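Local structure of mandelate racemase/muconate lactonizing enzyme, C-terminal domain protein (4DWD) at residues A158-D164 with V193-N199; A181-R185 with L214-Y219; C128-I132 with R150-P156; E294-T300 with T320-A326. The protein binds magnesium as a member of the enolase superfamily and probably acts as a hydro-lyase. All coordinates share one frame; numbering follows the deposited sequence.

In the fold
All four contacts belong to the barrel of an enolase-superfamily protein. Interaction 1 joins two adjacent parallel strands, and interaction 2, centred about 11 Å away, joins the helices outside them: Tyr219 lies against Ile161 and Ile194. Interaction 3 sets helix 140-154 against the next strand, 125-132, which bonds to 158-162 on one side and to 323-325 of interaction 4 on the other. Inside the barrel, Ser131 OG reaches Glu324 OE2 at 2.7 Å, while Lys160 NZ makes a long ion pair with that oxygen at 3.5 Å. Asp197 of interaction 1 binds calcium with Glu223 and Glu249 in a structure of this protein; His298 of interaction 4 lies about 3 Å from Glu249 between side chains.

Interaction 1: A158-D164 with V193-N199; sequences AVKIRWD and VIGFDAN
A beta-alpha-beta crossover of the barrel, strand to helix 174-188 to strand, brings 158-162 and 194-197 side by side, pairing Val159 with Ile194 through Arg162 with Asp197. The axes run parallel within 19°, and the backbone bonds alternate between the strands, from Val159 N to Val193 O (2.9 Å) up to Asp197 N to Ile161 O (2.8 Å). On the metal-site side, Asp197 swings CG anti to its backbone N (chi1 -175°). Its OD2 then lies beside Arg162 CD, and Lys160 NZ makes only a long salt bridge to it (3.7 Å); that ammonium also bonds Tyr129 OH and pairs with Glu223. OD1 instead accepts Asn199 N at 3.0 Å, an Asx turn shaping the loop after the strand. Beyond the strand ends, Asn199 OD1 takes Asp164 N (2.9 Å) from above its carbonyl plane and, weakly, Trp163 N. The indole's six-membered ring covers one face of Phe196 as an offset stack, centroids 4.2 Å apart and planes 26° apart. Around the pair, strand 125-132 bonds to the far edge of 158-162, helix 140-154 covers Val159 and Ile161, and helix 174-188 packs on Val159, Trp163 and Ile194.

Interaction 2: A181-R185 with L214-Y219; sequences ARAVR and LEDLGY
Arg185 grips the carbonyl of Leu217 side-on, both NE (2.8 Å to Leu217 O) and NH2 (3.0 Å to that oxygen) donating to one atom, just where helix 204-216 ends in a Schellman motif. NE comes nearly in line with the C=O bond, and the oxygen lies slightly out of the guanidinium plane. Gly218 O is also near NH2, but the angle is too poor for a bond. The second polar link runs the other way: Tyr219 OH donates to Ala181 O at 2.7 Å, in the carbonyl plane and on a lone pair, although this oxygen already accepts Arg185 N within its helix. Beside these bonds the Leu217 side chain packs on the helix: CD1 is 3.6 Å from Arg182 N, and CD2 lies over one face of the Arg182 guanidinium, toward the rim.

Gly218, at positive phi (69°), is the C-prime residue of the motif, in which Tyr219 N bonds to Leu214 O and Gly218 N to Glu215 O. Bends at chi2 and chi3 (62° and 68°) fold the Arg185 chain onto the turn, while NH1 bonds Gly189 O and Ala192 O. A leucine in its place would probably leave Leu217 O without its two guanidinium donors and the turn less firmly tied to helix 174-188. Arg209 of a second subunit bonds Gly218 O and Tyr219 O, placing the turn at a subunit interface. Over the centre of the tyrosine ring, 3.9 Å above its plane, sits Leu214 CD2, which also touches Ala181 CB.

Interaction 3: C128-I132 with R150-P156; sequences CYSSI and RVEAEQP
Ser130 holds OG anti to its carbonyl carbon (chi1 -62°), turned to the helix end, where Glu154 continues extended beyond CG and offers OE1 at 2.7 Å. Arg150 does the reverse, folding at chi2 and chi3 (-82° and -46°) so that its guanidinium curls back to meet the same carboxylate edge-on. It holds Glu154 side-on, NE to OE2 at 2.7 Å and NH2 to OE1 at 2.9 Å, the latter on the syn lone pair. Ser130 OG instead comes to OE1 from above the carboxylate plane, and this oxygen therefore has two donors. The remaining nitrogen, Arg150 NH1, gives a bond to Ser131 O (3.0 Å), also from above the carbonyl plane. With three nitrogens engaged, the guanidinium is probably fixed in rotation; Ile132 CG1 lies over one of its faces, 3.8 Å from NH1. Past the helix end, Pro156 fits against the strand, its CG 3.1 Å from Ser130 OG and its CB beside Cys128 SG. This ties the C-terminal turn of helix 140-154 and the loop after it to the first strand of the beta-alpha-beta unit: strand 125-132 lies between 158-162 and 323-325, helix 140-154 covers it from outside, and Arg150 NH2 extends the grip to Leu325 O.

Interaction 4: E294-T300 with T320-A326; sequences EFVPHQT and TKPVELA
The carboxylate of Glu324 stands almost perpendicular to the imidazole of His298, planes 87° apart, with OE1 3.9 Å from CD2. That oxygen also receives Gln299 N (3.0 Å), which approaches from above the carboxylate plane, while OE2 goes to Ser131 OG. His298 ND1 bonds Asp271, an arrangement consistent with the His-Asp dyad of mandelate racemase relatives. At the other end, Glu294 presents OE1 to two donors on different lone pairs: Thr320 OG1 on the anti side (2.6 Å) and Lys321 NZ on the syn side (2.7 Å). Bends at chi2 and chi4 let the lysine fold there, its CB and CG lying against the methyls of Val296. A glutamine in place of Glu294 would probably leave the Lys321 ammonium without its opposite charge. Along the contact, waters stand in for direct backbone pairing: one, 2.8 Å from Pro297 O, also bonds Glu324 N; another, 2.9 Å from Gln299 O, also bonds Ala326 N. The two segments thus run nearly parallel but apart, bridged by water. Strand 294-295 pairs with 267-268 and packs on helix 277-291, helix 304-314 covers Pro297 and Gln299, and strand 323-325 pairs with 125-132.

Interaction 1: A158-D164 with V193-N199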
# COMPACT_ATOMS: atom_id res chain seq x y z
N ALA B 158 36.61 -13.12 -0.91
CA ALA B 158 36.08 -11.75 -0.79
C ALA B 158 36.71 -11.07 0.42
O ALA B 158 37.29 -11.73 1.27
CB ALA B 158 34.56 -11.76 -0.68
N VAL B 159 36.60 -9.74 0.48
CA VAL B 159 37.08 -8.96 1.62
C VAL B 159 35.94 -8.08 2.12
O VAL B 159 35.22 -7.53 1.30
CB VAL B 159 38.27 -8.06 1.21
CG1 VAL B 159 38.61 -7.07 2.31
CG2 VAL B 159 39.47 -8.93 0.85
N LYS B 160 35.78 -7.96 3.44
CA LYS B 160 34.82 -6.99 3.98
C LYS B 160 35.56 -6.09 4.93
O LYS B 160 36.26 -6.58 5.83
CB LYS B 160 33.66 -7.70 4.71
CG LYS B 160 32.55 -6.75 5.16
CD LYS B 160 31.38 -7.46 5.82
CE LYS B 160 31.67 -7.74 7.28
NZ LYS B 160 30.64 -8.64 7.88
N ILE B 161 35.44 -4.78 4.72
CA ILE B 161 36.03 -3.79 5.63
C ILE B 161 34.93 -3.22 6.53
O ILE B 161 33.91 -2.73 6.05
CB ILE B 161 36.82 -2.68 4.88
CG1 ILE B 161 36.00 -2.10 3.70
CG2 ILE B 161 38.13 -3.28 4.38
CD1 ILE B 161 36.68 -0.93 2.99
N ARG B 162 35.15 -3.32 7.84
CA ARG B 162 34.15 -2.91 8.83
C ARG B 162 34.65 -1.71 9.60
O ARG B 162 35.85 -1.57 9.83
CB ARG B 162 33.84 -4.04 9.82
CG ARG B 162 33.81 -5.44 9.23
CD ARG B 162 33.15 -6.45 10.17
NE ARG B 162 33.69 -6.34 11.52
CZ ARG B 162 34.80 -6.95 11.95
NH1 ARG B 162 35.48 -7.76 11.15
NH2 ARG B 162 35.22 -6.74 13.19
N TRP B 163 33.72 -0.86 10.03
CA TRP B 163 34.09 0.40 10.66
C TRP B 163 34.26 0.34 12.13
O TRP B 163 35.25 0.86 12.66
CB TRP B 163 33.14 1.51 10.22
CG TRP B 163 33.85 2.39 9.24
CD1 TRP B 163 34.16 3.73 9.37
CD2 TRP B 163 34.47 1.97 7.98
NE1 TRP B 163 34.88 4.17 8.30
CE2 TRP B 163 35.11 3.16 7.43
CE3 TRP B 163 34.55 0.77 7.27
CZ2 TRP B 163 35.79 3.14 6.21
CZ3 TRP B 163 35.23 0.75 6.05
CH2 TRP B 163 35.85 1.91 5.53
N ASP B 164 33.32 -0.31 12.80
CA ASP B 164 33.32 -0.39 14.26
C ASP B 164 33.56 0.95 14.95
O ASP B 164 34.40 1.07 15.85
CB ASP B 164 34.34 -1.44 14.72
CG ASP B 164 33.99 -2.82 14.22
OD1 ASP B 164 32.86 -3.27 14.53
OD2 ASP B 164 34.81 -3.42 13.49
N VAL B 193 35.93 -9.05 -5.01
CA VAL B 193 34.64 -8.93 -4.34
C VAL B 193 34.88 -8.26 -2.98
O VAL B 193 35.59 -8.82 -2.13
CB VAL B 193 34.00 -10.31 -4.14
CG1 VAL B 193 32.66 -10.17 -3.44
CG2 VAL B 193 33.85 -11.03 -5.47
N ILE B 194 34.33 -7.06 -2.79
CA ILE B 194 34.55 -6.30 -1.56
C ILE B 194 33.22 -5.85 -0.96
O ILE B 194 32.36 -5.32 -1.67
CB ILE B 194 35.41 -5.03 -1.79
CG1 ILE B 194 36.50 -5.27 -2.87
CG2 ILE B 194 36.01 -4.56 -0.47
CD1 ILE B 194 37.33 -4.03 -3.20
N GLY B 195 33.06 -6.09 0.34
CA GLY B 195 31.91 -5.57 1.09
C GLY B 195 32.34 -4.47 2.04
O GLY B 195 33.51 -4.37 2.43
N PHE B 196 31.38 -3.64 2.43
CA PHE B 196 31.63 -2.53 3.34
C PHE B 196 30.61 -2.65 4.47
O PHE B 196 29.40 -2.70 4.21
CB PHE B 196 31.44 -1.22 2.56
CG PHE B 196 31.73 0.04 3.34
CD1 PHE B 196 30.87 0.49 4.35
CD2 PHE B 196 32.84 0.83 3.03
CE1 PHE B 196 31.12 1.67 5.04
CE2 PHE B 196 33.09 2.00 3.72
CZ PHE B 196 32.23 2.42 4.73
N ASP B 197 31.09 -2.70 5.71
CA ASP B 197 30.22 -2.82 6.87
C ASP B 197 30.30 -1.51 7.66
O ASP B 197 31.34 -1.19 8.25
CB ASP B 197 30.67 -4.03 7.70
CG ASP B 197 29.75 -4.33 8.89
OD1 ASP B 197 28.90 -3.50 9.25
OD2 ASP B 197 29.91 -5.42 9.46
N ALA B 198 29.21 -0.75 7.62
CA ALA B 198 29.13 0.54 8.30
C ALA B 198 28.98 0.45 9.82
O ALA B 198 29.15 1.46 10.51
CB ALA B 198 27.99 1.37 7.73
N ASN B 199 28.62 -0.74 10.33
CA ASN B 199 28.36 -0.89 11.77
C ASN B 199 27.48 0.25 12.28
O ASN B 199 27.77 0.88 13.30
CB ASN B 199 29.67 -1.02 12.56
CG ASN B 199 30.46 -2.25 12.18
OD1 ASN B 199 31.51 -2.16 11.54
ND2 ASN B 199 29.95 -3.41 12.56
O HOH W 1 32.04 -5.54 13.63

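Interaction 2: A181-R185 with L214-Y219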
# COMPACT_ATOMS: atom_id res chain seq x y z
N ALA B 181 37.41 3.31 1.26
CA ALA B 181 36.83 2.33 0.34
C ALA B 181 37.52 2.37 -1.03
O ALA B 181 37.80 1.32 -1.62
CB ALA B 181 35.33 2.55 0.21
N ARG B 182 37.83 3.58 -1.50
CA ARG B 182 38.52 3.76 -2.78
C ARG B 182 39.91 3.15 -2.74
O ARG B 182 40.31 2.42 -3.66
CB ARG B 182 38.58 5.24 -3.17
CG ARG B 182 39.36 5.51 -4.46
CD ARG B 182 39.26 6.96 -4.88
NE ARG B 182 38.01 7.18 -5.62
CZ ARG B 182 37.89 7.04 -6.95
NH1 ARG B 182 38.94 6.71 -7.68
NH2 ARG B 182 36.73 7.25 -7.53
N ALA B 183 40.65 3.42 -1.67
CA ALA B 183 42.01 2.91 -1.55
C ALA B 183 42.04 1.38 -1.51
O ALA B 183 42.96 0.74 -2.06
CB ALA B 183 42.67 3.48 -0.31
N VAL B 184 41.03 0.78 -0.86
CA VAL B 184 40.94 -0.67 -0.79
C VAL B 184 40.63 -1.27 -2.17
O VAL B 184 41.22 -2.28 -2.55
CB VAL B 184 39.96 -1.14 0.33
CG1 VAL B 184 39.71 -2.65 0.25
CG2 VAL B 184 40.55 -0.77 1.70
N ARG B 185 39.74 -0.63 -2.92
CA ARG B 185 39.48 -1.07 -4.30
C ARG B 185 40.77 -1.02 -5.13
O ARG B 185 41.06 -1.94 -5.89
CB ARG B 185 38.37 -0.24 -4.94
CG ARG B 185 38.27 -0.38 -6.46
CD ARG B 185 37.94 -1.80 -6.91
NE ARG B 185 36.58 -2.18 -6.53
CZ ARG B 185 36.12 -3.43 -6.48
NH1 ARG B 185 36.89 -4.47 -6.76
NH2 ARG B 185 34.86 -3.62 -6.12
N LEU B 214 29.95 3.63 -3.04
CA LEU B 214 30.35 2.22 -3.08
C LEU B 214 29.94 1.57 -4.41
O LEU B 214 30.66 0.71 -4.92
CB LEU B 214 29.77 1.44 -1.89
CG LEU B 214 30.24 1.91 -0.52
CD1 LEU B 214 29.48 1.16 0.56
CD2 LEU B 214 31.74 1.68 -0.34
N GLU B 215 28.79 1.97 -4.96
CA GLU B 215 28.37 1.49 -6.28
C GLU B 215 29.35 1.92 -7.37
O GLU B 215 29.72 1.12 -8.22
CB GLU B 215 26.96 1.97 -6.61
CG GLU B 215 25.90 1.27 -5.77
CD GLU B 215 24.53 1.92 -5.79
OE1 GLU B 215 24.31 2.88 -6.56
OE2 GLU B 215 23.67 1.45 -5.01
N ASP B 216 29.79 3.18 -7.30
CA ASP B 216 30.78 3.69 -8.23
C ASP B 216 32.09 2.88 -8.14
O ASP B 216 32.79 2.71 -9.13
CB ASP B 216 31.07 5.17 -7.94
CG ASP B 216 29.95 6.10 -8.42
OD1 ASP B 216 29.05 5.65 -9.13
OD2 ASP B 216 29.99 7.30 -8.07
N LEU B 217 32.37 2.37 -6.94
CA LEU B 217 33.57 1.56 -6.71
C LEU B 217 33.31 0.07 -6.87
O LEU B 217 34.18 -0.73 -6.56
CB LEU B 217 34.09 1.84 -5.30
CG LEU B 217 34.70 3.22 -5.08
CD1 LEU B 217 34.86 3.50 -3.59
CD2 LEU B 217 36.05 3.35 -5.81
N GLY B 218 32.11 -0.30 -7.32
CA GLY B 218 31.80 -1.70 -7.61
C GLY B 218 31.73 -2.61 -6.41
O GLY B 218 31.87 -3.82 -6.55
N TYR B 219 31.52 -2.06 -5.22
CA TYR B 219 31.40 -2.91 -4.03
C TYR B 219 30.20 -3.85 -4.17
O TYR B 219 29.22 -3.52 -4.84
CB TYR B 219 31.32 -2.08 -2.74
CG TYR B 219 32.68 -1.72 -2.15
CD1 TYR B 219 33.63 -1.01 -2.91
CD2 TYR B 219 33.01 -2.07 -0.84
CE1 TYR B 219 34.87 -0.70 -2.39
CE2 TYR B 219 34.25 -1.76 -0.30
CZ TYR B 219 35.18 -1.07 -1.07
OH TYR B 219 36.42 -0.78 -0.52

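Interaction 3: C128-I132 with R150-P156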
# COMPACT_ATOMS: atom_id res chain seq x y z
N CYS B 128 36.07 -18.65 2.22
CA CYS B 128 36.02 -17.66 3.29
C CYS B 128 36.08 -16.22 2.75
O CYS B 128 36.50 -16.00 1.61
CB CYS B 128 37.15 -17.88 4.31
SG CYS B 128 38.79 -17.30 3.79
N TYR B 129 35.62 -15.26 3.55
CA TYR B 129 35.95 -13.85 3.29
C TYR B 129 36.66 -13.26 4.49
O TYR B 129 36.30 -13.55 5.63
CB TYR B 129 34.71 -13.03 2.85
CG TYR B 129 33.69 -12.60 3.90
CD1 TYR B 129 33.91 -11.48 4.69
CD2 TYR B 129 32.47 -13.28 4.05
CE1 TYR B 129 32.96 -11.05 5.61
CE2 TYR B 129 31.51 -12.85 4.97
CZ TYR B 129 31.77 -11.74 5.75
OH TYR B 129 30.85 -11.29 6.66
N SER B 130 37.69 -12.46 4.23
CA SER B 130 38.43 -11.79 5.30
C SER B 130 37.61 -10.61 5.77
O SER B 130 37.36 -9.67 5.00
CB SER B 130 39.79 -11.31 4.80
OG SER B 130 40.61 -12.39 4.39
N SER B 131 37.19 -10.66 7.03
CA SER B 131 36.36 -9.63 7.63
C SER B 131 37.26 -8.81 8.55
O SER B 131 37.71 -9.31 9.58
CB SER B 131 35.23 -10.30 8.40
OG SER B 131 34.30 -9.34 8.86
N ILE B 132 37.53 -7.57 8.14
CA ILE B 132 38.57 -6.72 8.73
C ILE B 132 37.94 -5.51 9.41
O ILE B 132 37.40 -4.62 8.74
CB ILE B 132 39.55 -6.28 7.63
CG1 ILE B 132 40.05 -7.53 6.89
CG2 ILE B 132 40.66 -5.40 8.22
CD1 ILE B 132 40.85 -7.25 5.64
N ARG B 150 45.98 -9.29 5.72
CA ARG B 150 44.99 -10.36 5.90
C ARG B 150 44.82 -11.13 4.59
O ARG B 150 44.71 -12.35 4.58
CB ARG B 150 43.64 -9.78 6.33
CG ARG B 150 43.58 -9.06 7.68
CD ARG B 150 43.43 -9.99 8.89
NE ARG B 150 42.41 -11.02 8.68
CZ ARG B 150 41.14 -10.94 9.06
NH1 ARG B 150 40.69 -9.88 9.75
NH2 ARG B 150 40.31 -11.93 8.77
N VAL B 151 44.81 -10.41 3.46
CA VAL B 151 44.63 -11.06 2.16
C VAL B 151 45.80 -11.98 1.82
O VAL B 151 45.58 -13.10 1.36
CB VAL B 151 44.39 -10.03 1.03
CG1 VAL B 151 44.56 -10.66 -0.35
CG2 VAL B 151 43.00 -9.44 1.18
N GLU B 152 47.02 -11.53 2.10
CA GLU B 152 48.21 -12.36 1.89
C GLU B 152 48.12 -13.65 2.72
O GLU B 152 48.47 -14.73 2.24
CB GLU B 152 49.49 -11.58 2.22
CG GLU B 152 50.79 -12.24 1.74
CD GLU B 152 51.25 -13.41 2.60
OE1 GLU B 152 50.92 -13.46 3.81
OE2 GLU B 152 51.96 -14.29 2.07
N ALA B 153 47.64 -13.52 3.95
CA ALA B 153 47.60 -14.65 4.89
C ALA B 153 46.49 -15.65 4.58
O ALA B 153 46.64 -16.86 4.79
CB ALA B 153 47.46 -14.13 6.31
N GLU B 154 45.38 -15.14 4.04
CA GLU B 154 44.13 -15.92 4.01
C GLU B 154 43.63 -16.28 2.61
O GLU B 154 42.79 -17.18 2.47
CB GLU B 154 43.05 -15.16 4.81
CG GLU B 154 43.44 -15.02 6.28
CD GLU B 154 42.70 -13.93 7.04
OE1 GLU B 154 41.56 -13.57 6.68
OE2 GLU B 154 43.27 -13.45 8.05
N GLN B 155 44.14 -15.60 1.59
CA GLN B 155 43.73 -15.84 0.20
C GLN B 155 42.21 -15.93 0.04
O GLN B 155 41.70 -16.90 -0.54
CB GLN B 155 44.40 -17.11 -0.35
CG GLN B 155 45.89 -16.99 -0.58
CD GLN B 155 46.43 -18.18 -1.35
OE1 GLN B 155 46.32 -19.32 -0.91
NE2 GLN B 155 46.99 -17.91 -2.52
N PRO B 156 41.47 -14.92 0.55
CA PRO B 156 40.02 -15.06 0.62
C PRO B 156 39.30 -14.89 -0.72
O PRO B 156 39.85 -14.31 -1.66
CB PRO B 156 39.61 -13.93 1.58
CG PRO B 156 40.63 -12.87 1.30
CD PRO B 156 41.92 -13.63 1.10

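Interaction 4: E294-T300 with T320-A326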
# COMPACT_ATOMS: atom_id res chain seq x y z
N GLU B 294 18.96 -13.53 0.21
CA GLU B 294 20.26 -14.16 0.48
C GLU B 294 20.45 -14.43 1.97
O GLU B 294 19.98 -13.66 2.81
CB GLU B 294 21.41 -13.28 -0.01
CG GLU B 294 21.55 -13.16 -1.52
CD GLU B 294 22.68 -12.23 -1.89
OE1 GLU B 294 23.86 -12.66 -1.84
OE2 GLU B 294 22.41 -11.05 -2.20
N PHE B 295 21.14 -15.51 2.29
CA PHE B 295 21.40 -15.93 3.67
C PHE B 295 22.91 -16.00 3.91
O PHE B 295 23.58 -16.89 3.39
CB PHE B 295 20.72 -17.28 3.93
CG PHE B 295 20.73 -17.69 5.36
CD1 PHE B 295 19.88 -17.07 6.28
CD2 PHE B 295 21.57 -18.72 5.79
CE1 PHE B 295 19.88 -17.47 7.61
CE2 PHE B 295 21.56 -19.12 7.12
CZ PHE B 295 20.72 -18.49 8.03
N VAL B 296 23.44 -15.02 4.64
CA VAL B 296 24.89 -14.83 4.77
C VAL B 296 25.19 -14.54 6.26
O VAL B 296 25.30 -13.39 6.66
CB VAL B 296 25.41 -13.68 3.87
CG1 VAL B 296 26.94 -13.56 3.96
CG2 VAL B 296 24.97 -13.88 2.41
N PRO B 297 25.27 -15.58 7.08
CA PRO B 297 25.34 -15.38 8.53
C PRO B 297 26.51 -14.52 8.99
O PRO B 297 27.63 -14.62 8.45
CB PRO B 297 25.54 -16.80 9.07
CG PRO B 297 24.83 -17.66 8.06
CD PRO B 297 25.14 -17.01 6.73
N HIS B 298 26.25 -13.70 10.00
CA HIS B 298 27.31 -13.04 10.76
C HIS B 298 27.95 -14.06 11.67
O HIS B 298 27.25 -14.84 12.33
CB HIS B 298 26.67 -11.91 11.55
CG HIS B 298 27.60 -11.20 12.50
ND1 HIS B 298 27.86 -11.64 13.75
CD2 HIS B 298 28.30 -10.01 12.35
CE1 HIS B 298 28.70 -10.79 14.36
NE2 HIS B 298 28.97 -9.79 13.51
N GLN B 299 29.28 -14.10 11.72
CA GLN B 299 29.94 -14.99 12.67
C GLN B 299 31.38 -14.54 12.86
O GLN B 299 32.13 -14.43 11.90
CB GLN B 299 29.87 -16.44 12.17
CG GLN B 299 29.78 -17.48 13.28
CD GLN B 299 31.01 -17.49 14.17
OE1 GLN B 299 30.92 -17.20 15.37
NE2 GLN B 299 32.16 -17.79 13.58
N THR B 300 31.75 -14.24 14.10
CA THR B 300 33.05 -13.63 14.39
C THR B 300 33.92 -14.45 15.32
O THR B 300 35.03 -14.02 15.63
CB THR B 300 32.89 -12.21 14.98
OG1 THR B 300 32.11 -12.28 16.18
CG2 THR B 300 32.20 -11.29 13.95
N THR B 320 25.73 -17.65 -1.73
CA THR B 320 26.05 -16.53 -2.62
C THR B 320 27.25 -15.71 -2.17
O THR B 320 27.87 -15.01 -2.98
CB THR B 320 24.85 -15.57 -2.74
OG1 THR B 320 24.42 -15.19 -1.42
CG2 THR B 320 23.70 -16.23 -3.48
N LYS B 321 27.57 -15.78 -0.88
CA LYS B 321 28.72 -15.07 -0.32
C LYS B 321 29.50 -16.06 0.54
O LYS B 321 28.94 -17.07 0.98
CB LYS B 321 28.27 -13.84 0.50
CG LYS B 321 27.38 -12.85 -0.26
CD LYS B 321 28.14 -11.96 -1.22
CE LYS B 321 27.29 -10.80 -1.73
NZ LYS B 321 26.07 -11.21 -2.48
N PRO B 322 30.79 -15.81 0.77
CA PRO B 322 31.60 -16.73 1.54
C PRO B 322 31.32 -16.70 3.05
O PRO B 322 30.54 -15.89 3.53
CB PRO B 322 33.03 -16.24 1.29
CG PRO B 322 32.94 -15.36 0.10
CD PRO B 322 31.60 -14.71 0.20
N VAL B 323 31.98 -17.61 3.76
CA VAL B 323 31.91 -17.70 5.23
C VAL B 323 32.76 -16.61 5.88
O VAL B 323 33.93 -16.43 5.54
CB VAL B 323 32.42 -19.08 5.69
CG1 VAL B 323 32.41 -19.18 7.21
CG2 VAL B 323 31.58 -20.19 5.08
N GLU B 324 32.19 -15.91 6.86
CA GLU B 324 32.93 -14.86 7.57
C GLU B 324 34.11 -15.39 8.38
O GLU B 324 33.97 -16.34 9.16
CB GLU B 324 31.99 -14.06 8.47
CG GLU B 324 32.71 -12.88 9.12
CD GLU B 324 31.80 -11.85 9.75
OE1 GLU B 324 30.61 -12.12 9.98
OE2 GLU B 324 32.31 -10.75 10.05
N LEU B 325 35.26 -14.74 8.18
CA LEU B 325 36.47 -14.95 8.99
C LEU B 325 36.93 -13.61 9.55
O LEU B 325 37.58 -12.80 8.87
CB LEU B 325 37.57 -15.64 8.18
CG LEU B 325 38.90 -15.86 8.94
CD1 LEU B 325 38.70 -16.82 10.11
CD2 LEU B 325 39.96 -16.37 7.99
N ALA B 326 36.58 -13.38 10.82
CA ALA B 326 36.80 -12.07 11.44
C ALA B 326 38.16 -11.94 12.14
O ALA B 326 38.96 -12.88 12.16
CB ALA B 326 35.65 -11.73 12.38
O HOH W 2 24.04 -9.55 -3.66
O HOH W 3 25.40 -17.11 1.11
O HOH W 4 22.40 -16.86 0.09
O HOH W 5 29.33 -16.66 7.69
O HOH W 6 34.90 -15.31 12.19
O HOH W 7 32.44 -18.65 10.65